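Local coordinates for protein carbohydrate oxidase (Microdochium nivale, PDB 3RJA) that oxidises the C1 hydroxyl of mono-, oligo- and polysaccharides to the lactone with FAD as cofactor, passing the electrons to molecular oxygen and releasing hydrogen peroxide, at residues Lys335-Tyr340 and Asn411-Ala416; Gln42-Ala47 and Leu88-Asp93; Leu183-Lys188 and Ala448-Leu453; Tyr123-Ser128 and Leu202-Ala207. All coordinates share one frame; numbering follows the deposited sequence. Where two conformers were deposited one is given.

Contact 1. Residues Lys335-Tyr340 and Asn411-Ala416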
# COMPACT_ATOMS: atom_id res chain seq x y z
N LYS A 335 7.23 -24.79 6.16
CA LYS A 335 8.26 -25.47 6.94
C LYS A 335 9.49 -24.58 7.06
O LYS A 335 10.00 -24.38 8.15
CB LYS A 335 8.62 -26.84 6.33
CG LYS A 335 9.49 -27.73 7.27
CD LYS A 335 10.04 -28.97 6.52
CE LYS A 335 8.96 -29.63 5.63
NZ LYS A 335 9.41 -30.87 4.91
N ASN A 336 9.95 -24.03 5.92
CA ASN A 336 11.15 -23.19 5.90
C ASN A 336 10.85 -21.89 6.63
O ASN A 336 11.68 -21.40 7.37
CB ASN A 336 11.58 -22.88 4.45
CG ASN A 336 12.00 -24.11 3.68
OD1 ASN A 336 12.23 -25.16 4.28
ND2 ASN A 336 12.09 -24.00 2.35
N PHE A 337 9.65 -21.35 6.42
CA PHE A 337 9.26 -20.10 7.08
C PHE A 337 9.35 -20.23 8.61
O PHE A 337 9.94 -19.39 9.28
CB PHE A 337 7.83 -19.70 6.66
CG PHE A 337 7.33 -18.45 7.35
CD1 PHE A 337 6.69 -18.52 8.59
CD2 PHE A 337 7.48 -17.22 6.75
CE1 PHE A 337 6.21 -17.37 9.23
CE2 PHE A 337 7.01 -16.06 7.39
CZ PHE A 337 6.38 -16.15 8.63
N VAL A 338 8.75 -21.29 9.15
CA VAL A 338 8.72 -21.55 10.59
C VAL A 338 10.11 -21.90 11.17
O VAL A 338 10.42 -21.49 12.30
CB VAL A 338 7.64 -22.61 10.93
CG1 VAL A 338 7.73 -23.06 12.38
CG2 VAL A 338 6.22 -22.02 10.63
N ASP A 339 10.94 -22.63 10.41
CA ASP A 339 12.34 -22.89 10.80
C ASP A 339 13.09 -21.57 11.09
O ASP A 339 13.68 -21.39 12.16
CB ASP A 339 13.07 -23.72 9.72
CG ASP A 339 12.77 -25.23 9.82
OD1 ASP A 339 12.24 -25.72 10.84
OD2 ASP A 339 13.09 -25.95 8.86
N TYR A 340 13.01 -20.64 10.12
CA TYR A 340 13.65 -19.33 10.22
C TYR A 340 13.03 -18.50 11.35
O TYR A 340 13.73 -17.87 12.12
CB TYR A 340 13.46 -18.60 8.88
CG TYR A 340 14.45 -17.48 8.61
CD1 TYR A 340 14.20 -16.18 9.03
CD2 TYR A 340 15.64 -17.74 7.92
CE1 TYR A 340 15.13 -15.15 8.77
CE2 TYR A 340 16.54 -16.73 7.63
CZ TYR A 340 16.28 -15.44 8.06
OH TYR A 340 17.20 -14.45 7.79
N ASN A 411 13.73 -15.60 1.31
CA ASN A 411 14.37 -16.68 0.57
C ASN A 411 13.91 -18.04 1.11
O ASN A 411 13.71 -18.99 0.35
CB ASN A 411 15.90 -16.55 0.65
CG ASN A 411 16.62 -17.84 0.25
OD1 ASN A 411 16.75 -18.15 -0.94
ND2 ASN A 411 17.08 -18.61 1.25
N SER A 412 13.71 -18.11 2.43
CA SER A 412 13.21 -19.34 3.05
C SER A 412 11.91 -19.81 2.37
O SER A 412 11.72 -21.01 2.20
CB SER A 412 13.04 -19.22 4.58
OG SER A 412 11.76 -18.73 4.93
N VAL A 413 11.05 -18.87 1.97
CA VAL A 413 9.79 -19.22 1.30
C VAL A 413 9.99 -19.45 -0.20
O VAL A 413 9.50 -20.45 -0.75
CB VAL A 413 8.65 -18.16 1.55
CG1 VAL A 413 7.40 -18.45 0.71
CG2 VAL A 413 8.28 -18.10 3.00
N THR A 414 10.73 -18.56 -0.87
CA THR A 414 10.80 -18.59 -2.34
C THR A 414 11.58 -19.77 -2.88
O THR A 414 11.24 -20.31 -3.96
CB THR A 414 11.31 -17.26 -2.99
OG1 THR A 414 12.64 -16.96 -2.56
CG2 THR A 414 10.38 -16.09 -2.64
N LYS A 415 12.61 -20.18 -2.14
CA LYS A 415 13.37 -21.34 -2.55
C LYS A 415 12.44 -22.57 -2.62
O LYS A 415 12.73 -23.49 -3.37
CB LYS A 415 14.58 -21.59 -1.64
CG LYS A 415 14.28 -22.20 -0.27
CD LYS A 415 15.55 -22.34 0.55
CE LYS A 415 15.30 -23.24 1.76
NZ LYS A 415 16.39 -23.19 2.79
N ALA A 416 11.31 -22.55 -1.90
CA ALA A 416 10.41 -23.72 -1.88
C ALA A 416 9.32 -23.70 -2.95
O ALA A 416 8.49 -24.62 -3.03
CB ALA A 416 9.79 -23.87 -0.52
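Asn336 lays its amide against the neighbouring helix and hands a proton of ND2 to the backbone O of Ser412, 3.0 Å away. The bond is bent at the hydrogen, 145°, but it meets the carbonyl nearly along the C=O axis and stays in the plane of the amide. CG is anti to the carbonyl carbon of Asn336 (chi1 -64°), which sets the amide beside Ser412 O. The packing here is tight, with Asn336 CB itself 2.9 Å from the same Ser412 O. The extended chain of Lys415 crosses the amide, its CE 3.4 Å from Asn336 ND2, and the methyl of Ala416 touches ND2 as well. Next to this pair, Phe337 and Val413 lie side by side and point the same way; CG2 of Val413 sits at the ring edge, 3.9 Å from Phe337 CD2. Ser412 OG faces Phe337 CA but spends its hydrogen bond on Trp409 O in its own helix. Trp409 in turn stacks on Phe337 and Tyr340, and its NE1 binds Phe337 O. Chemically, then, one amide-to-carbonyl bond joins 335-340 to 411-416 beside the apolar contact of Phe337 with Val413, and the Trp409 indole gives the two helices a second polar tie.

Contact 2. Residues Gln42-Ala47 and Leu88-Asp93. With ABL ((2R,3R,4R,5R)-4,5-dihydroxy-2-(hydroxymethyl)-6-oxopiperidin-3-yl beta-D-glucopyranoside), chain H; TRS (2-amino-2-hydroxymethyl-propane-1,3-diol), chain I.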
# COMPACT_ATOMS: atom_id res chain seq x y z
N GLN A 42 5.37 22.77 -4.83
CA GLN A 42 4.32 22.49 -3.84
C GLN A 42 2.99 22.93 -4.48
O GLN A 42 2.57 24.10 -4.33
CB GLN A 42 4.59 23.24 -2.54
CG GLN A 42 3.73 22.77 -1.36
CD GLN A 42 3.84 23.70 -0.16
OE1 GLN A 42 4.61 23.45 0.79
NE2 GLN A 42 3.07 24.77 -0.19
N THR A 43 2.36 22.01 -5.21
CA THR A 43 1.26 22.38 -6.10
C THR A 43 -0.06 22.61 -5.37
O THR A 43 -0.34 21.95 -4.38
CB THR A 43 1.03 21.31 -7.20
OG1 THR A 43 0.79 20.03 -6.59
CG2 THR A 43 2.25 21.23 -8.14
N GLN A 44 -0.90 23.49 -5.92
CA GLN A 44 -2.22 23.76 -5.36
C GLN A 44 -3.34 23.35 -6.32
O GLN A 44 -4.47 23.11 -5.90
CB GLN A 44 -2.35 25.26 -4.99
CG GLN A 44 -1.48 25.67 -3.79
CD GLN A 44 -1.99 25.10 -2.44
OE1 GLN A 44 -3.16 24.73 -2.31
NE2 GLN A 44 -1.10 25.03 -1.45
N THR A 45 -3.04 23.27 -7.61
CA THR A 45 -4.07 23.00 -8.62
C THR A 45 -3.57 22.01 -9.68
O THR A 45 -2.35 21.76 -9.78
CB THR A 45 -4.40 24.28 -9.41
OG1 THR A 45 -3.23 24.67 -10.17
CG2 THR A 45 -4.84 25.45 -8.47
N THR A 46 -4.49 21.50 -10.50
CA THR A 46 -4.13 20.63 -11.62
C THR A 46 -3.18 21.35 -12.58
O THR A 46 -2.17 20.76 -13.04
CB THR A 46 -5.39 20.11 -12.34
OG1 THR A 46 -6.20 19.39 -11.39
CG2 THR A 46 -5.01 19.13 -13.50
N ALA A 47 -3.46 22.63 -12.83
CA ALA A 47 -2.67 23.46 -13.72
C ALA A 47 -1.21 23.58 -13.24
O ALA A 47 -0.28 23.59 -14.07
CB ALA A 47 -3.33 24.87 -13.83
N LEU A 88 2.49 16.95 -3.37
CA LEU A 88 1.03 17.04 -3.56
C LEU A 88 0.23 17.24 -2.28
O LEU A 88 -0.98 17.52 -2.33
CB LEU A 88 0.50 15.78 -4.29
CG LEU A 88 0.99 15.53 -5.72
CD1 LEU A 88 0.57 14.12 -6.24
CD2 LEU A 88 0.51 16.63 -6.70
N ASP A 89 0.90 17.11 -1.13
CA ASP A 89 0.20 16.93 0.13
C ASP A 89 -0.56 18.16 0.69
O ASP A 89 -1.14 18.07 1.79
CB ASP A 89 1.13 16.28 1.17
CG ASP A 89 1.88 17.30 2.03
OD1 ASP A 89 2.24 18.38 1.51
OD2 ASP A 89 2.12 17.00 3.22
N ARG A 90 -0.58 19.29 -0.02
CA ARG A 90 -1.42 20.42 0.39
C ARG A 90 -2.73 20.40 -0.40
O ARG A 90 -3.62 21.20 -0.15
CB ARG A 90 -0.71 21.78 0.20
CG ARG A 90 0.63 21.95 0.90
CD ARG A 90 0.57 21.62 2.40
NE ARG A 90 1.66 22.27 3.12
CZ ARG A 90 2.90 21.81 3.17
NH1 ARG A 90 3.22 20.69 2.54
NH2 ARG A 90 3.84 22.47 3.84
N MET A 91 -2.82 19.48 -1.37
CA MET A 91 -4.06 19.30 -2.15
C MET A 91 -4.85 18.14 -1.52
O MET A 91 -4.67 16.96 -1.87
CB MET A 91 -3.75 19.02 -3.62
CG MET A 91 -2.94 20.13 -4.33
SD MET A 91 -2.32 19.53 -5.91
CE MET A 91 -3.87 19.59 -6.81
N ILE A 92 -5.73 18.49 -0.59
CA ILE A 92 -6.28 17.50 0.32
C ILE A 92 -7.79 17.35 0.29
O ILE A 92 -8.34 16.58 1.07
CB ILE A 92 -5.85 17.85 1.81
CG1 ILE A 92 -6.40 19.22 2.22
CG2 ILE A 92 -4.34 17.76 1.97
CD1 ILE A 92 -6.28 19.50 3.76
N ASP A 93 -8.48 18.09 -0.58
CA ASP A 93 -9.94 18.15 -0.48
C ASP A 93 -10.67 17.00 -1.15
O ASP A 93 -10.25 16.53 -2.22
CB ASP A 93 -10.45 19.42 -1.13
CG ASP A 93 -9.97 20.67 -0.39
OD1 ASP A 93 -9.62 20.58 0.80
OD2 ASP A 93 -9.93 21.73 -1.03
C1A ABL H . 8.30 27.23 1.10
O1A ABL H . 9.32 26.53 1.31
C2A ABL H . 8.08 28.57 1.80
O2A ABL H . 8.80 28.51 3.03
C3A ABL H . 6.60 28.79 2.12
O3A ABL H . 6.45 30.12 2.66
C4A ABL H . 5.77 28.67 0.88
O1 ABL H . 4.38 28.86 1.18
C5A ABL H . 5.90 27.18 0.46
N5 ABL H . 7.32 26.82 0.26
C6A ABL H . 5.20 26.95 -0.90
O6A ABL H . 5.34 28.09 -1.73
C1 ABL H . 3.63 29.98 0.64
C2 ABL H . 2.16 29.87 1.11
O2 ABL H . 1.58 28.64 0.67
C3 ABL H . 1.34 31.04 0.57
O3 ABL H . 0.08 30.98 1.21
C4 ABL H . 2.07 32.39 0.83
O4 ABL H . 1.41 33.44 0.14
C5 ABL H . 3.53 32.32 0.37
O5 ABL H . 4.14 31.22 1.06
C6 ABL H . 4.33 33.62 0.53
O6 ABL H . 4.35 34.14 1.84
C TRS I . -6.60 23.63 -1.63
C1 TRS I . -6.54 23.89 -3.12
C2 TRS I . -7.23 22.25 -1.68
C3 TRS I . -7.24 24.68 -0.73
N TRS I . -5.21 23.49 -1.19
O1 TRS I . -5.84 22.80 -3.69
O2 TRS I . -6.60 21.38 -0.75
O3 TRS I . -6.69 24.60 0.57
O HOH W 1 0.76 20.25 -2.51
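A type I turn from Leu88 to Met91, closed by Met91 N on Leu88 O, packs beside the irregular backbone of 42-45, with Thr43 nearest Leu88 and Gln44 nearest Met91. Met91 makes much of the contact: CG lies 3.2 Å from Thr43 O, and SD is equally close to Thr43 OG1. A bend at chi3 (75°) turns CE toward the backbone of Gln44 and Thr45, 3.7 Å from Gln44 O. Leu88 CD2 comes alongside the same Thr43 hydroxyl. A water bridges the backbones, donating to Thr43 O and accepting from Arg90 N. In the conformer given, Arg90 turns one face of its guanidinium to the Gln42 amide, the two planes 36° apart, while its NH1 binds Asp89 OD1 through the syn lone pair at 2.7 Å. Asp21 and Asp25 add further salt bridges, so acidic groups probably balance its charge. A Tris molecule, probably from the crystallisation liquor, also bridges the segments: its N donates to Gln44 OE1 (2.6 Å) and its O2 accepts a bond from Ile92 N. Gln42 also lines one of the two pockets holding the substrate analogue, and Leu88 touches FAD. The turn follows strand 84-87, and Gln42 ends the parallel strand 39-42; Thr45 N-caps helix 46-58, whose Ile49 packs on Thr43, Leu88 and Met91, and helix 20-25 borders Asp89 and Arg90.

Contact 3. Residues Leu183-Lys188 and Ala448-Leu453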
# COMPACT_ATOMS: atom_id res chain seq x y z
N LEU A 183 -5.40 3.28 -20.34
CA LEU A 183 -4.71 4.07 -19.32
C LEU A 183 -5.29 3.73 -17.95
O LEU A 183 -4.54 3.50 -17.00
CB LEU A 183 -4.88 5.57 -19.60
CG LEU A 183 -4.27 6.55 -18.60
CD1 LEU A 183 -2.79 6.24 -18.32
CD2 LEU A 183 -4.43 7.99 -19.11
N PHE A 184 -6.62 3.69 -17.89
CA PHE A 184 -7.39 3.35 -16.69
C PHE A 184 -6.91 2.02 -16.07
O PHE A 184 -6.74 1.90 -14.84
CB PHE A 184 -8.89 3.29 -17.04
CG PHE A 184 -9.80 3.26 -15.86
CD1 PHE A 184 -9.74 4.27 -14.89
CD2 PHE A 184 -10.73 2.25 -15.72
CE1 PHE A 184 -10.58 4.25 -13.79
CE2 PHE A 184 -11.57 2.22 -14.63
CZ PHE A 184 -11.53 3.24 -13.68
N TRP A 185 -6.69 1.03 -16.94
CA TRP A 185 -6.23 -0.29 -16.52
C TRP A 185 -4.86 -0.20 -15.83
O TRP A 185 -4.66 -0.75 -14.73
CB TRP A 185 -6.16 -1.21 -17.76
CG TRP A 185 -5.79 -2.64 -17.50
CD1 TRP A 185 -6.65 -3.66 -17.20
CD2 TRP A 185 -4.48 -3.22 -17.50
NE1 TRP A 185 -5.96 -4.83 -17.03
CE2 TRP A 185 -4.62 -4.60 -17.22
CE3 TRP A 185 -3.19 -2.71 -17.75
CZ2 TRP A 185 -3.53 -5.49 -17.18
CZ3 TRP A 185 -2.09 -3.62 -17.73
CH2 TRP A 185 -2.27 -4.97 -17.42
N GLY A 186 -3.92 0.51 -16.47
CA GLY A 186 -2.60 0.75 -15.89
C GLY A 186 -2.63 1.56 -14.62
O GLY A 186 -1.85 1.30 -13.70
N ILE A 187 -3.51 2.57 -14.55
CA ILE A 187 -3.56 3.41 -13.36
C ILE A 187 -3.97 2.54 -12.16
O ILE A 187 -3.46 2.72 -11.03
CB ILE A 187 -4.52 4.62 -13.52
CG1 ILE A 187 -3.98 5.64 -14.55
CG2 ILE A 187 -4.86 5.28 -12.19
CD1 ILE A 187 -2.66 6.29 -14.24
N LYS A 188 -4.86 1.58 -12.43
CA LYS A 188 -5.39 0.71 -11.39
C LYS A 188 -4.49 -0.47 -11.05
O LYS A 188 -4.82 -1.64 -11.31
CB LYS A 188 -6.84 0.30 -11.69
CG LYS A 188 -7.81 1.46 -11.59
CD LYS A 188 -9.26 1.10 -11.96
CE LYS A 188 -9.79 0.06 -10.97
NZ LYS A 188 -11.22 -0.13 -11.16
N ALA A 448 3.92 -7.61 -19.24
CA ALA A 448 4.06 -7.40 -20.69
C ALA A 448 3.07 -6.35 -21.21
O ALA A 448 3.45 -5.47 -21.97
CB ALA A 448 3.91 -8.74 -21.49
N ARG A 449 1.82 -6.43 -20.80
CA ARG A 449 0.85 -5.39 -21.15
C ARG A 449 1.25 -4.00 -20.59
O ARG A 449 1.10 -2.97 -21.29
CB ARG A 449 -0.55 -5.78 -20.67
CG ARG A 449 -1.65 -4.84 -21.10
CD ARG A 449 -3.05 -5.36 -20.79
NE ARG A 449 -4.02 -4.26 -20.88
CZ ARG A 449 -5.34 -4.38 -20.76
NH1 ARG A 449 -5.88 -5.56 -20.54
NH2 ARG A 449 -6.12 -3.30 -20.88
N LEU A 450 1.78 -3.97 -19.37
CA LEU A 450 2.21 -2.72 -18.73
C LEU A 450 3.37 -2.06 -19.49
O LEU A 450 3.41 -0.83 -19.61
CB LEU A 450 2.58 -2.97 -17.25
CG LEU A 450 1.35 -3.19 -16.33
CD1 LEU A 450 1.78 -3.65 -14.96
CD2 LEU A 450 0.49 -1.92 -16.20
N GLN A 451 4.28 -2.90 -20.01
CA GLN A 451 5.45 -2.43 -20.80
C GLN A 451 5.04 -1.75 -22.11
O GLN A 451 5.61 -0.72 -22.51
CB GLN A 451 6.43 -3.58 -21.08
CG GLN A 451 7.20 -4.06 -19.86
CD GLN A 451 8.10 -5.26 -20.12
OE1 GLN A 451 9.08 -5.48 -19.40
NE2 GLN A 451 7.76 -6.06 -21.11
N LYS A 452 4.04 -2.33 -22.78
CA LYS A 452 3.44 -1.73 -23.97
C LYS A 452 2.76 -0.39 -23.61
O LYS A 452 2.99 0.64 -24.26
CB LYS A 452 2.43 -2.70 -24.60
CG LYS A 452 3.05 -4.04 -25.05
CD LYS A 452 2.26 -4.69 -26.21
CE LYS A 452 2.69 -6.12 -26.45
NZ LYS A 452 1.84 -6.79 -27.50
N LEU A 453 1.93 -0.42 -22.57
CA LEU A 453 1.23 0.80 -22.13
C LEU A 453 2.23 1.91 -21.71
O LEU A 453 1.97 3.10 -21.90
CB LEU A 453 0.30 0.47 -20.96
CG LEU A 453 -0.74 1.50 -20.60
CD1 LEU A 453 -1.82 1.55 -21.71
CD2 LEU A 453 -1.37 1.06 -19.28
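Arg449 lies flat on the indole of Trp185, the guanidinium and ring planes only 3° apart and their centres separated by 3.5 Å. Its CZ stands over the five-membered ring in a cation-pi contact; CD rests over the six-membered ring at 3.6 Å from the centroid, a CH-pi contact, so the side chain is spread along the whole indole. The arginine can do this because it runs out extended from CG to NE, while in Trp185 CB points toward the other helix and CG is anti to the backbone N (chi1 -176°). Leu450 crosses the tryptophan at about a right angle and brings CD2 to 3.4 Å from Trp185 CZ3. Helix 181-190, which follows strand 172-176 in the chain, here meets helix 447-457 of the berberine-like region with their axes 10.5 Å apart and a crossing angle of -120°. Leu453 CD2 packs directly on Gly186 CA at 3.6 Å, in a position that a side chain on Gly186 would occupy. Farther out, Trp185 NE1 gives its proton to Ala373 O, which would help hold the indole in place, and Asn446 touches the same ring. Phe194 backs both Leu183 and Leu450, while Leu183 also packs on Val173 and Ala175 of strand 172-176.

Contact 4. Residues Tyr123-Ser128 and Leu202-Ala207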
# COMPACT_ATOMS: atom_id res chain seq x y z
N TYR A 123 -20.30 13.12 4.87
CA TYR A 123 -21.24 12.43 3.95
C TYR A 123 -21.82 11.09 4.40
O TYR A 123 -22.67 10.53 3.71
CB TYR A 123 -20.63 12.28 2.56
CG TYR A 123 -20.12 13.57 1.94
CD1 TYR A 123 -21.01 14.56 1.51
CD2 TYR A 123 -18.74 13.77 1.74
CE1 TYR A 123 -20.54 15.73 0.90
CE2 TYR A 123 -18.26 14.96 1.14
CZ TYR A 123 -19.17 15.92 0.72
OH TYR A 123 -18.72 17.08 0.13
N GLY A 124 -21.38 10.60 5.54
CA GLY A 124 -21.78 9.30 6.03
C GLY A 124 -21.28 8.14 5.19
O GLY A 124 -21.96 7.11 5.12
N ARG A 125 -20.10 8.27 4.57
CA ARG A 125 -19.63 7.29 3.57
C ARG A 125 -18.24 6.75 3.91
O ARG A 125 -17.52 7.32 4.75
CB ARG A 125 -19.62 7.90 2.16
CG ARG A 125 -20.94 8.57 1.67
CD ARG A 125 -22.06 7.56 1.47
NE ARG A 125 -21.83 6.67 0.33
CZ ARG A 125 -22.75 5.86 -0.19
NH1 ARG A 125 -24.00 5.84 0.31
NH2 ARG A 125 -22.44 5.09 -1.23
N ALA A 126 -17.89 5.63 3.26
CA ALA A 126 -16.66 4.92 3.55
C ALA A 126 -16.07 4.30 2.29
O ALA A 126 -16.78 4.07 1.31
CB ALA A 126 -16.91 3.82 4.60
N ILE A 127 -14.77 4.07 2.33
CA ILE A 127 -14.04 3.30 1.32
C ILE A 127 -13.12 2.33 2.02
O ILE A 127 -12.59 2.62 3.10
CB ILE A 127 -13.18 4.23 0.40
CG1 ILE A 127 -14.09 5.07 -0.50
CG2 ILE A 127 -12.17 3.41 -0.48
CD1 ILE A 127 -13.38 6.23 -1.09
N SER A 128 -12.94 1.17 1.40
CA SER A 128 -12.04 0.16 1.92
C SER A 128 -10.58 0.51 1.54
O SER A 128 -10.22 0.42 0.35
CB SER A 128 -12.44 -1.21 1.33
OG SER A 128 -11.52 -2.22 1.69
N LEU A 202 -14.05 8.18 -6.98
CA LEU A 202 -14.11 6.99 -6.12
C LEU A 202 -15.52 6.63 -5.72
O LEU A 202 -16.24 7.49 -5.18
CB LEU A 202 -13.30 7.24 -4.82
CG LEU A 202 -11.82 7.64 -4.96
CD1 LEU A 202 -11.17 7.85 -3.55
CD2 LEU A 202 -11.04 6.59 -5.76
N ALA A 203 -15.91 5.37 -5.95
CA ALA A 203 -17.19 4.85 -5.45
C ALA A 203 -17.06 4.67 -3.95
O ALA A 203 -16.02 4.21 -3.47
CB ALA A 203 -17.52 3.47 -6.10
N THR A 204 -18.11 5.01 -3.20
CA THR A 204 -18.10 4.84 -1.74
C THR A 204 -19.27 3.92 -1.34
O THR A 204 -20.16 3.69 -2.16
CB THR A 204 -18.23 6.19 -1.00
OG1 THR A 204 -19.54 6.76 -1.23
CG2 THR A 204 -17.15 7.15 -1.47
N PHE A 205 -19.24 3.41 -0.11
CA PHE A 205 -20.39 2.71 0.50
C PHE A 205 -20.85 3.42 1.80
O PHE A 205 -20.06 4.19 2.39
CB PHE A 205 -20.10 1.21 0.76
CG PHE A 205 -18.81 0.93 1.53
CD1 PHE A 205 -18.82 0.80 2.93
CD2 PHE A 205 -17.61 0.70 0.84
CE1 PHE A 205 -17.64 0.51 3.64
CE2 PHE A 205 -16.43 0.40 1.52
CZ PHE A 205 -16.44 0.31 2.92
N PRO A 206 -22.11 3.18 2.23
CA PRO A 206 -22.56 3.80 3.49
C PRO A 206 -21.65 3.33 4.62
O PRO A 206 -21.32 2.13 4.69
CB PRO A 206 -24.00 3.27 3.69
CG PRO A 206 -24.43 2.74 2.32
CD PRO A 206 -23.14 2.30 1.64
N ALA A 207 -21.24 4.26 5.47
CA ALA A 207 -20.35 3.95 6.58
C ALA A 207 -21.03 2.92 7.47
O ALA A 207 -22.13 3.17 7.92
CB ALA A 207 -20.00 5.23 7.36
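Ala126 and Phe205 form the hydrogen-bonded antiparallel pair at the heart of this contact: Ala126 N binds Phe205 O at 2.7 Å, and Phe205 N returns a bond to Ala126 O at 2.9 Å. A third backbone bond, nearly straight at 174°, runs from Ala207 N to Gly124 O. Gly124 is the first residue to leave helix 112-123, and its positive phi, which by itself favours glycine, turns the chain into the short strand. Arg125 and Pro206 make the non-hydrogen-bonded pair, but the Arg125 side chain is far from idle. Bent at chi2 and chi3, it curls back so that NE reaches Thr204 OG1 at 2.8 Å in the guanidinium plane, while NH2 binds Thr204 O at the same distance. That second donor stands above the carbonyl plane of Thr204, and the additional NH2 bond to OG1 is weak. Thr204 OG1 accepts from Arg125 and donates to Gly102 O. The N of Pro206 lies over the guanidinium face, and CG of Pro206 lies 3.7 Å from Arg125 NH1. Phe205 has CG between its backbone N and carbonyl carbon (chi1 52°); one face of its ring lies over Ala126 O, and CE1 meets Ala126 CB at 3.5 Å. His153 stacks on the ring. Ile127 CD1 packs on Leu202 CD1, and its CG1 on Thr204 CG2, while Ser128 OG is hydrogen-bonded to Gly154 O. Backbone pairing and a side-on arginine grip on one threonine thus work together, so this two-residue strand is tied to 196-206 by side-chain as well as main-chain donors.

In the fold
Contacts 2, 3 and 4 gather on the FAD side of the chain, and contact 1 lies apart, 33 to 44 Å from them between centres. Contact 2, the first to close along the chain, packs together the chain leaving strands 39-42 and 84-87 of the parallel sheet. Contact 4 lies in the antiparallel sheet, on strand 196-206, with its nearest atoms about 8 Å from contact 2; helix 181-190 of contact 3 comes just before that strand. Contacts 3 and 4 cross along the chain, while contact 3 encloses contact 1, whose helices accompany the eight-stranded sheet. The C-terminal helix 447-457 thereby returns to the FAD-binding region after the chain has built the intervening sheet.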